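Local coordinates for protein Hth-type dhaklm operon transcriptional activator DHAS (Lactococcus lactis, PDB 2IU5) that activates transcription of the dhaKLM operon in complex with DhaQ once dihydroxyacetone is present, binding as a homodimer to an inverted repeat at the promoter, at residues L90-F104 with A155-L167. The protein carries 1 engineered substitution. Residues are numbered along the deposited sequence; the frame is centred on the assembly and turned at random.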
ATOM      1  N   LEU A  90     -13.640  -1.008  10.427  1.00 18.68           N
ATOM      2  CA  LEU A  90     -13.995  -1.994   9.406  1.00 18.99           C
ATOM      3  C   LEU A  90     -15.509  -2.075   9.201  1.00 18.12           C
ATOM      4  O   LEU A  90     -15.979  -2.139   8.065  1.00 20.26           O
ATOM      5  CB  LEU A  90     -13.433  -3.381   9.750  1.00 19.30           C
ATOM      6  CG  LEU A  90     -11.906  -3.400   9.784  1.00 21.00           C
ATOM      7  CD1 LEU A  90     -11.414  -4.787  10.250  1.00 24.01           C
ATOM      8  CD2 LEU A  90     -11.286  -3.031   8.428  1.00 23.30           C
ATOM      9  N   ARG A  91     -16.271  -2.082  10.287  1.00 18.82           N
ATOM     10  CA  ARG A  91     -17.720  -2.079  10.188  1.00 18.50           C
ATOM     11  C   ARG A  91     -18.252  -0.849   9.465  1.00 19.61           C
ATOM     12  O   ARG A  91     -19.181  -0.956   8.669  1.00 19.76           O
ATOM     13  CB  ARG A  91     -18.340  -2.151  11.575  1.00 20.42           C
ATOM     14  CG  ARG A  91     -18.319  -3.546  12.123  1.00 22.01           C
ATOM     15  CD  ARG A  91     -19.191  -3.719  13.363  1.00 21.54           C
ATOM     16  NE  ARG A  91     -18.996  -5.073  13.827  1.00 24.33           N
ATOM     17  CZ  ARG A  91     -19.277  -5.470  15.061  1.00 23.68           C
ATOM     18  NH1 ARG A  91     -19.769  -4.594  15.934  1.00 27.52           N
ATOM     19  NH2 ARG A  91     -19.072  -6.726  15.407  1.00 26.31           N
ATOM     20  N   TYR A  92     -17.679   0.312   9.735  1.00 18.30           N
ATOM     21  CA  TYR A  92     -18.091   1.552   9.089  1.00 19.05           C
ATOM     22  C   TYR A  92     -17.844   1.451   7.599  1.00 20.17           C
ATOM     23  O   TYR A  92     -18.694   1.838   6.778  1.00 20.04           O
ATOM     24  CB  TYR A  92     -17.286   2.699   9.692  1.00 20.25           C
ATOM     25  CG  TYR A  92     -17.347   3.998   8.896  1.00 19.50           C
ATOM     26  CD1 TYR A  92     -18.424   4.871   9.028  1.00 20.78           C
ATOM     27  CD2 TYR A  92     -16.318   4.340   8.023  1.00 20.51           C
ATOM     28  CE1 TYR A  92     -18.469   6.061   8.300  1.00 22.02           C
ATOM     29  CE2 TYR A  92     -16.346   5.514   7.294  1.00 20.28           C
ATOM     30  CZ  TYR A  92     -17.425   6.364   7.439  1.00 22.33           C
ATOM     31  OH  TYR A  92     -17.412   7.516   6.696  1.00 24.10           O
ATOM     32  N   LEU A  93     -16.681   0.931   7.219  1.00 19.76           N
ATOM     33  CA  LEU A  93     -16.351   0.825   5.793  1.00 19.08           C
ATOM     34  C   LEU A  93     -17.260  -0.188   5.111  1.00 20.46           C
ATOM     35  O   LEU A  93     -17.655   0.015   3.954  1.00 22.61           O
ATOM     36  CB  LEU A  93     -14.875   0.465   5.570  1.00 20.87           C
ATOM     37  CG  LEU A  93     -13.967   1.584   6.081  1.00 20.34           C
ATOM     38  CD1 LEU A  93     -12.535   1.061   6.054  1.00 22.62           C
ATOM     39  CD2 LEU A  93     -14.072   2.828   5.218  1.00 23.05           C
ATOM     40  N   ASP A  94     -17.609  -1.276   5.793  1.00 19.08           N
ATOM     41  CA  ASP A  94     -18.562  -2.235   5.219  1.00 20.06           C
ATOM     42  C   ASP A  94     -19.968  -1.623   5.015  1.00 19.56           C
ATOM     43  O   ASP A  94     -20.587  -1.802   3.964  1.00 20.15           O
ATOM     44  CB  ASP A  94     -18.700  -3.455   6.135  1.00 22.07           C
ATOM     45  CG  ASP A  94     -17.613  -4.482   5.928  1.00 26.72           C
ATOM     46  OD1 ASP A  94     -16.897  -4.401   4.899  1.00 30.66           O
ATOM     47  OD2 ASP A  94     -17.478  -5.375   6.805  1.00 25.56           O
ATOM     48  N   GLU A  95     -20.463  -0.916   6.026  1.00 18.85           N
ATOM     49  CA  GLU A  95     -21.773  -0.291   5.960  1.00 19.94           C
ATOM     50  C   GLU A  95     -21.782   0.717   4.827  1.00 18.62           C
ATOM     51  O   GLU A  95     -22.769   0.824   4.077  1.00 20.10           O
ATOM     52  CB  GLU A  95     -22.081   0.411   7.275  1.00 22.89           C
ATOM     53  CG  GLU A  95     -23.384   1.157   7.236  1.00 28.61           C
ATOM     54  CD  GLU A  95     -23.822   1.586   8.617  1.00 33.53           C
ATOM     55  OE1 GLU A  95     -23.280   1.028   9.598  1.00 37.50           O
ATOM     56  OE2 GLU A  95     -24.702   2.477   8.688  1.00 37.92           O
ATOM     57  N   ASN A  96     -20.681   1.450   4.703  1.00 19.24           N
ATOM     58  CA  ASN A  96     -20.610   2.507   3.709  1.00 18.64           C
ATOM     59  C   ASN A  96     -19.775   2.099   2.507  1.00 18.08           C
ATOM     60  O   ASN A  96     -19.123   2.953   1.888  1.00 18.31           O
ATOM     61  CB  ASN A  96     -20.048   3.780   4.329  1.00 20.57           C
ATOM     62  CG  ASN A  96     -20.980   4.376   5.339  1.00 21.38           C
ATOM     63  OD1 ASN A  96     -21.973   5.019   4.992  1.00 25.99           O
ATOM     64  ND2 ASN A  96     -20.679   4.166   6.607  1.00 21.21           N
ATOM     65  N   GLN A  97     -19.792   0.808   2.183  1.00 19.33           N
ATOM     66  CA  GLN A  97     -18.933   0.304   1.123  1.00 19.20           C
ATOM     67  C   GLN A  97     -19.284   0.941  -0.229  1.00 19.53           C
ATOM     68  O   GLN A  97     -18.394   1.267  -1.025  1.00 19.49           O
ATOM     69  CB  GLN A  97     -19.072  -1.204   1.033  1.00 20.95           C
ATOM     70  CG  GLN A  97     -18.352  -1.846  -0.100  1.00 26.16           C
ATOM     71  CD  GLN A  97     -19.097  -3.093  -0.452  1.00 35.48           C
ATOM     72  OE1 GLN A  97     -20.052  -3.061  -1.234  1.00 39.15           O
ATOM     73  NE2 GLN A  97     -18.676  -4.207   0.132  1.00 38.45           N
ATOM     74  N   ILE A  98     -20.568   1.130  -0.506  1.00 18.34           N
ATOM     75  CA  ILE A  98     -20.936   1.657  -1.808  1.00 18.42           C
ATOM     76  C   ILE A  98     -20.494   3.116  -1.907  1.00 18.91           C
ATOM     77  O   ILE A  98     -19.967   3.550  -2.932  1.00 19.36           O
ATOM     78  CB  ILE A  98     -22.426   1.530  -2.082  1.00 19.83           C
ATOM     79  CG1 ILE A  98     -22.760   0.060  -2.268  1.00 20.42           C
ATOM     80  CG2 ILE A  98     -22.839   2.403  -3.275  1.00 19.83           C
ATOM     81  CD1 ILE A  98     -24.195  -0.227  -2.525  1.00 25.71           C
ATOM     82  N   PHE A  99     -20.703   3.881  -0.844  1.00 17.85           N
ATOM     83  CA  PHE A  99     -20.242   5.265  -0.748  1.00 18.52           C
ATOM     84  C   PHE A  99     -18.760   5.315  -1.078  1.00 20.31           C
ATOM     85  O   PHE A  99     -18.343   6.124  -1.922  1.00 19.81           O
ATOM     86  CB  PHE A  99     -20.504   5.746   0.687  1.00 19.43           C
ATOM     87  CG  PHE A  99     -20.050   7.148   1.019  1.00 20.49           C
ATOM     88  CD1 PHE A  99     -20.837   8.257   0.754  1.00 24.73           C
ATOM     89  CD2 PHE A  99     -18.822   7.353   1.619  1.00 24.85           C
ATOM     90  CE1 PHE A  99     -20.396   9.536   1.081  1.00 26.40           C
ATOM     91  CE2 PHE A  99     -18.384   8.626   1.941  1.00 26.54           C
ATOM     92  CZ  PHE A  99     -19.171   9.720   1.670  1.00 23.25           C
ATOM     93  N   TYR A 100     -17.966   4.464  -0.413  1.00 18.79           N
ATOM     94  CA  TYR A 100     -16.511   4.532  -0.610  1.00 20.15           C
ATOM     95  C   TYR A 100     -16.070   4.011  -1.966  1.00 19.78           C
ATOM     96  O   TYR A 100     -15.116   4.545  -2.549  1.00 19.36           O
ATOM     97  CB  TYR A 100     -15.685   3.978   0.578  1.00 20.52           C
ATOM     98  CG  TYR A 100     -15.737   4.996   1.681  1.00 19.90           C
ATOM     99  CD1 TYR A 100     -14.979   6.171   1.585  1.00 21.94           C
ATOM    100  CD2 TYR A 100     -16.531   4.816   2.797  1.00 20.94           C
ATOM    101  CE1 TYR A 100     -15.004   7.139   2.566  1.00 21.62           C
ATOM    102  CE2 TYR A 100     -16.564   5.796   3.807  1.00 21.71           C
ATOM    103  CZ  TYR A 100     -15.791   6.947   3.672  1.00 22.16           C
ATOM    104  OH  TYR A 100     -15.808   7.919   4.637  1.00 23.50           O
ATOM    105  N   GLN A 101     -16.728   2.985  -2.495  1.00 19.70           N
ATOM    106  CA  GLN A 101     -16.479   2.582  -3.879  1.00 19.96           C
ATOM    107  C   GLN A 101     -16.641   3.789  -4.807  1.00 20.58           C
ATOM    108  O   GLN A 101     -15.809   4.021  -5.703  1.00 20.78           O
ATOM    109  CB  GLN A 101     -17.497   1.546  -4.348  1.00 21.66           C
ATOM    110  CG  GLN A 101     -17.360   0.190  -3.750  1.00 26.13           C
ATOM    111  CD  GLN A 101     -18.377  -0.770  -4.326  1.00 29.84           C
ATOM    112  OE1 GLN A 101     -19.352  -0.355  -4.970  1.00 29.37           O
ATOM    113  NE2 GLN A 101     -18.158  -2.062  -4.103  1.00 31.26           N
ATOM    114  N   LYS A 102     -17.713   4.551  -4.591  1.00 19.81           N
ATOM    115  CA  LYS A 102     -17.937   5.739  -5.399  1.00 19.54           C
ATOM    116  C   LYS A 102     -16.868   6.790  -5.247  1.00 20.22           C
ATOM    117  O   LYS A 102     -16.460   7.401  -6.228  1.00 21.56           O
ATOM    118  CB  LYS A 102     -19.328   6.315  -5.174  1.00 19.04           C
ATOM    119  CG  LYS A 102     -20.401   5.403  -5.705  1.00 18.76           C
ATOM    120  CD  LYS A 102     -21.788   5.886  -5.310  1.00 21.37           C
ATOM    121  CE  LYS A 102     -22.820   4.924  -5.855  1.00 22.32           C
ATOM    122  NZ  LYS A 102     -24.196   5.132  -5.310  1.00 23.22           N
ATOM    123  N   ILE A 103     -16.412   6.999  -4.024  1.00 18.96           N
ATOM    124  CA  ILE A 103     -15.385   8.003  -3.768  1.00 21.27           C
ATOM    125  C   ILE A 103     -14.059   7.615  -4.417  1.00 20.34           C
ATOM    126  O   ILE A 103     -13.350   8.482  -4.945  1.00 21.37           O
ATOM    127  CB  ILE A 103     -15.166   8.199  -2.283  1.00 22.51           C
ATOM    128  CG1 ILE A 103     -16.440   8.725  -1.608  1.00 24.53           C
ATOM    129  CG2 ILE A 103     -13.980   9.136  -2.048  1.00 25.02           C
ATOM    130  CD1 ILE A 103     -17.008   9.962  -2.239  1.00 28.30           C
ATOM    131  N   PHE A 104     -13.701   6.337  -4.397  1.00 20.35           N
ATOM    132  CA  PHE A 104     -12.467   5.936  -5.058  1.00 22.47           C
ATOM    133  C   PHE A 104     -12.528   6.231  -6.554  1.00 23.03           C
ATOM    134  O   PHE A 104     -11.487   6.452  -7.175  1.00 25.44           O
ATOM    135  CB  PHE A 104     -12.123   4.465  -4.817  1.00 23.07           C
ATOM    136  CG  PHE A 104     -11.506   4.206  -3.486  1.00 23.43           C
ATOM    137  CD1 PHE A 104     -10.281   4.768  -3.157  1.00 24.80           C
ATOM    138  CD2 PHE A 104     -12.147   3.407  -2.549  1.00 23.33           C
ATOM    139  CE1 PHE A 104      -9.707   4.522  -1.903  1.00 25.94           C
ATOM    140  CE2 PHE A 104     -11.579   3.160  -1.300  1.00 24.59           C
ATOM    141  CZ  PHE A 104     -10.353   3.726  -0.988  1.00 23.65           C
ATOM    142  N   ALA A 155      -4.074  -0.997   1.511  1.00 18.96           N
ATOM    143  CA  ALA A 155      -4.180  -1.705   0.240  1.00 18.31           C
ATOM    144  C   ALA A 155      -5.274  -2.772   0.280  1.00 18.76           C
ATOM    145  O   ALA A 155      -6.058  -2.918  -0.660  1.00 19.89           O
ATOM    146  CB  ALA A 155      -2.842  -2.352  -0.110  1.00 19.82           C
ATOM    147  N   ILE A 156      -5.315  -3.515   1.379  1.00 19.61           N
ATOM    148  CA  ILE A 156      -6.249  -4.621   1.527  1.00 21.04           C
ATOM    149  C   ILE A 156      -7.672  -4.070   1.609  1.00 20.14           C
ATOM    150  O   ILE A 156      -8.581  -4.597   0.963  1.00 20.95           O
ATOM    151  CB  ILE A 156      -5.941  -5.426   2.790  1.00 24.43           C
ATOM    152  CG1 ILE A 156      -4.639  -6.216   2.609  1.00 26.71           C
ATOM    153  CG2 ILE A 156      -7.120  -6.317   3.139  1.00 25.75           C
ATOM    154  CD1 ILE A 156      -4.749  -7.325   1.625  1.00 30.38           C
ATOM    155  N   THR A 157      -7.868  -3.018   2.389  1.00 18.95           N
ATOM    156  CA  THR A 157      -9.227  -2.500   2.581  1.00 18.59           C
ATOM    157  C   THR A 157      -9.720  -1.749   1.353  1.00 18.72           C
ATOM    158  O   THR A 157     -10.881  -1.886   0.970  1.00 19.64           O
ATOM    159  CB  THR A 157      -9.361  -1.639   3.852  1.00 18.68           C
ATOM    160  OG1 THR A 157      -8.475  -0.516   3.762  1.00 20.54           O
ATOM    161  CG2 THR A 157      -9.058  -2.463   5.082  1.00 19.55           C
ATOM    162  N   ARG A 158      -8.855  -0.964   0.710  1.00 19.08           N
ATOM    163  CA  ARG A 158      -9.228  -0.385  -0.581  1.00 19.29           C
ATOM    164  C   ARG A 158      -9.678  -1.446  -1.580  1.00 18.41           C
ATOM    165  O   ARG A 158     -10.718  -1.301  -2.222  1.00 20.80           O
ATOM    166  CB  ARG A 158      -8.080   0.429  -1.190  1.00 21.02           C
ATOM    167  CG  ARG A 158      -8.419   0.949  -2.596  1.00 21.60           C
ATOM    168  CD  ARG A 158      -7.290   1.800  -3.193  1.00 25.59           C
ATOM    169  NE  ARG A 158      -7.510   2.165  -4.592  1.00 30.13           N
ATOM    170  CZ  ARG A 158      -7.267   1.374  -5.635  1.00 33.13           C
ATOM    171  NH1 ARG A 158      -6.787   0.146  -5.464  1.00 34.93           N
ATOM    172  NH2 ARG A 158      -7.507   1.819  -6.866  1.00 34.58           N
ATOM    173  N   GLU A 159      -8.908  -2.513  -1.727  1.00 19.22           N
ATOM    174  CA  GLU A 159      -9.279  -3.556  -2.685  1.00 21.21           C
ATOM    175  C   GLU A 159     -10.612  -4.194  -2.311  1.00 20.26           C
ATOM    176  O   GLU A 159     -11.450  -4.432  -3.176  1.00 21.62           O
ATOM    177  CB  GLU A 159      -8.190  -4.620  -2.790  1.00 23.21           C
ATOM    178  CG  GLU A 159      -8.571  -5.769  -3.705  1.00 28.60           C
ATOM    179  CD  GLU A 159      -7.502  -6.847  -3.744  1.00 34.92           C
ATOM    180  OE1 GLU A 159      -6.802  -7.018  -2.717  1.00 40.61           O
ATOM    181  OE2 GLU A 159      -7.368  -7.513  -4.794  1.00 36.97           O
ATOM    182  N   SER A 160     -10.817  -4.470  -1.030  1.00 20.73           N
ATOM    183  CA  SER A 160     -12.057  -5.106  -0.585  1.00 20.94           C
ATOM    184  C   SER A 160     -13.251  -4.186  -0.862  1.00 19.92           C
ATOM    185  O   SER A 160     -14.313  -4.632  -1.307  1.00 20.37           O
ATOM    186  CB  SER A 160     -11.962  -5.342   0.909  1.00 22.81           C
ATOM    187  OG  SER A 160     -11.000  -6.353   1.134  1.00 26.64           O
ATOM    188  N   ILE A 161     -13.075  -2.904  -0.603  1.00 19.51           N
ATOM    189  CA  ILE A 161     -14.144  -1.940  -0.870  1.00 19.61           C
ATOM    190  C   ILE A 161     -14.481  -1.950  -2.355  1.00 21.42           C
ATOM    191  O   ILE A 161     -15.640  -2.069  -2.748  1.00 22.12           O
ATOM    192  CB  ILE A 161     -13.718  -0.534  -0.438  1.00 20.10           C
ATOM    193  CG1 ILE A 161     -13.786  -0.459   1.087  1.00 19.74           C
ATOM    194  CG2 ILE A 161     -14.662   0.514  -1.020  1.00 20.82           C
ATOM    195  CD1 ILE A 161     -13.076   0.711   1.696  1.00 20.18           C
ATOM    196  N   ILE A 162     -13.459  -1.822  -3.188  1.00 20.53           N
ATOM    197  CA  ILE A 162     -13.694  -1.726  -4.618  1.00 22.05           C
ATOM    198  C   ILE A 162     -14.357  -2.996  -5.162  1.00 22.79           C
ATOM    199  O   ILE A 162     -15.214  -2.916  -6.066  1.00 23.73           O
ATOM    200  CB  ILE A 162     -12.383  -1.381  -5.367  1.00 22.41           C
ATOM    201  CG1 ILE A 162     -11.944   0.032  -4.993  1.00 22.90           C
ATOM    202  CG2 ILE A 162     -12.523  -1.551  -6.878  1.00 23.17           C
ATOM    203  CD1 ILE A 162     -10.617   0.451  -5.599  1.00 26.44           C
ATOM    204  N   ARG A 163     -13.964  -4.145  -4.613  1.00 23.13           N
ATOM    205  CA  ARG A 163     -14.449  -5.456  -5.034  1.00 24.71           C
ATOM    206  C   ARG A 163     -15.783  -5.876  -4.421  1.00 24.69           C
ATOM    207  O   ARG A 163     -16.410  -6.838  -4.892  1.00 25.97           O
ATOM    208  CB  ARG A 163     -13.383  -6.541  -4.826  1.00 25.23           C
ATOM    209  CG  ARG A 163     -12.103  -6.336  -5.647  1.00 27.26           C
ATOM    210  CD  ARG A 163     -11.167  -7.545  -5.627  1.00 30.95           C
ATOM    211  NE  ARG A 163     -11.862  -8.791  -5.958  1.00 38.87           N
ATOM    212  CZ  ARG A 163     -11.737  -9.930  -5.281  1.00 42.06           C
ATOM    213  NH1 ARG A 163     -10.936  -9.999  -4.221  1.00 44.68           N
ATOM    214  NH2 ARG A 163     -12.414 -11.007  -5.661  1.00 44.55           N
ATOM    215  N   GLY A 164     -16.222  -5.166  -3.386  1.00 23.10           N
ATOM    216  CA  GLY A 164     -17.438  -5.542  -2.664  1.00 23.22           C
ATOM    217  C   GLY A 164     -17.265  -6.746  -1.753  1.00 23.04           C
ATOM    218  O   GLY A 164     -18.208  -7.515  -1.560  1.00 25.50           O
ATOM    219  N   ASN A 165     -16.071  -6.917  -1.194  1.00 22.79           N
ATOM    220  CA  ASN A 165     -15.820  -7.993  -0.225  1.00 23.10           C
ATOM    221  C   ASN A 165     -15.882  -7.477   1.223  1.00 24.70           C
ATOM    222  O   ASN A 165     -15.574  -6.320   1.481  1.00 25.52           O
ATOM    223  CB  ASN A 165     -14.442  -8.616  -0.493  1.00 24.55           C
ATOM    224  CG  ASN A 165     -14.349  -9.306  -1.840  1.00 28.34           C
ATOM    225  OD1 ASN A 165     -13.350  -9.181  -2.540  1.00 32.53           O
ATOM    226  ND2 ASN A 165     -15.387 -10.037  -2.206  1.00 28.45           N
ATOM    227  N   SER A 166     -16.276  -8.327   2.169  1.00 24.39           N
ATOM    228  CA  SER A 166     -16.506  -7.882   3.537  1.00 23.98           C
ATOM    229  C   SER A 166     -15.164  -7.574   4.206  1.00 23.85           C
ATOM    230  O   SER A 166     -14.213  -8.355   4.110  1.00 24.33           O
ATOM    231  CB  SER A 166     -17.203  -8.985   4.340  1.00 27.32           C
ATOM    232  OG  SER A 166     -16.920  -8.817   5.725  1.00 31.72           O
ATOM    233  N   LEU A 167     -15.093  -6.441   4.884  1.00 22.94           N
ATOM    234  CA  LEU A 167     -13.902  -6.076   5.639  1.00 23.42           C
ATOM    235  C   LEU A 167     -13.888  -6.705   7.024  1.00 22.99           C
ATOM    236  O   LEU A 167     -12.826  -7.100   7.514  1.00 20.73           O
ATOM    237  CB  LEU A 167     -13.803  -4.551   5.767  1.00 24.81           C
ATOM    238  CG  LEU A 167     -13.400  -3.752   4.521  1.00 26.61           C
ATOM    239  CD1 LEU A 167     -14.498  -3.825   3.452  1.00 30.71           C
ATOM    240  CD2 LEU A 167     -13.088  -2.309   4.884  1.00 29.28           C
TER
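The carbonyl oxygen of Ile-161 takes two donors: Gln-101 NE2 at 2.9 Å from across the contact, and Gly-164 N from just past the end of its own helix. The amide of Gln-101 comes almost head-on to this carbonyl, with a C=O...N angle of 169°, and the oxygen lies in the amide plane. Beyond CG the Gln-101 chain is extended (chi2 -178°), which carries the amide across to the last turn of helix 139-163. Replacing Gln-101 by a leucine would probably cost the Ile-161 carbonyl its side-chain donor, leaving it the bond from Gly-164 N, and lose this polar tie between the two helices. That end closes in a Schellman motif at Gly-164, whose positive phi suits glycine; Gln-97 lays its amide beside it, NE2 3.3 Å from Gly-164 CA.

Within the C-terminal domain of this TetR-family regulator, the segments 97-104 and 155-163 of two helices cross steeply, at -104°, their axes 8.6 Å apart at closest. Ile-161 is the knob, set among Leu-93, Gln-97, Gln-101 and Phe-104. Its CG2, anti to the backbone N, points at the Tyr-100/Gln-101 backbone and lies near the plane of the Phe-104 ring, at its edge. Over one face of that ring runs the extended Arg-158 chain, its CG 3.9 Å from the ring centroid in a CH-pi contact; Phe-110 and Phe-114 meet the same ring edge-to-face.

Past the helix end, Leu-167 CD2 lies 3.4 Å from Leu-93 CB, a tight fit, while Leu-90 CD2 packs on Leu-167 CB. Leu-167 N gives its hydrogen to Asp-94 OD1, though the exact position of OD1 is less certain, while OD2 of the same carboxylate takes Glu-168 N.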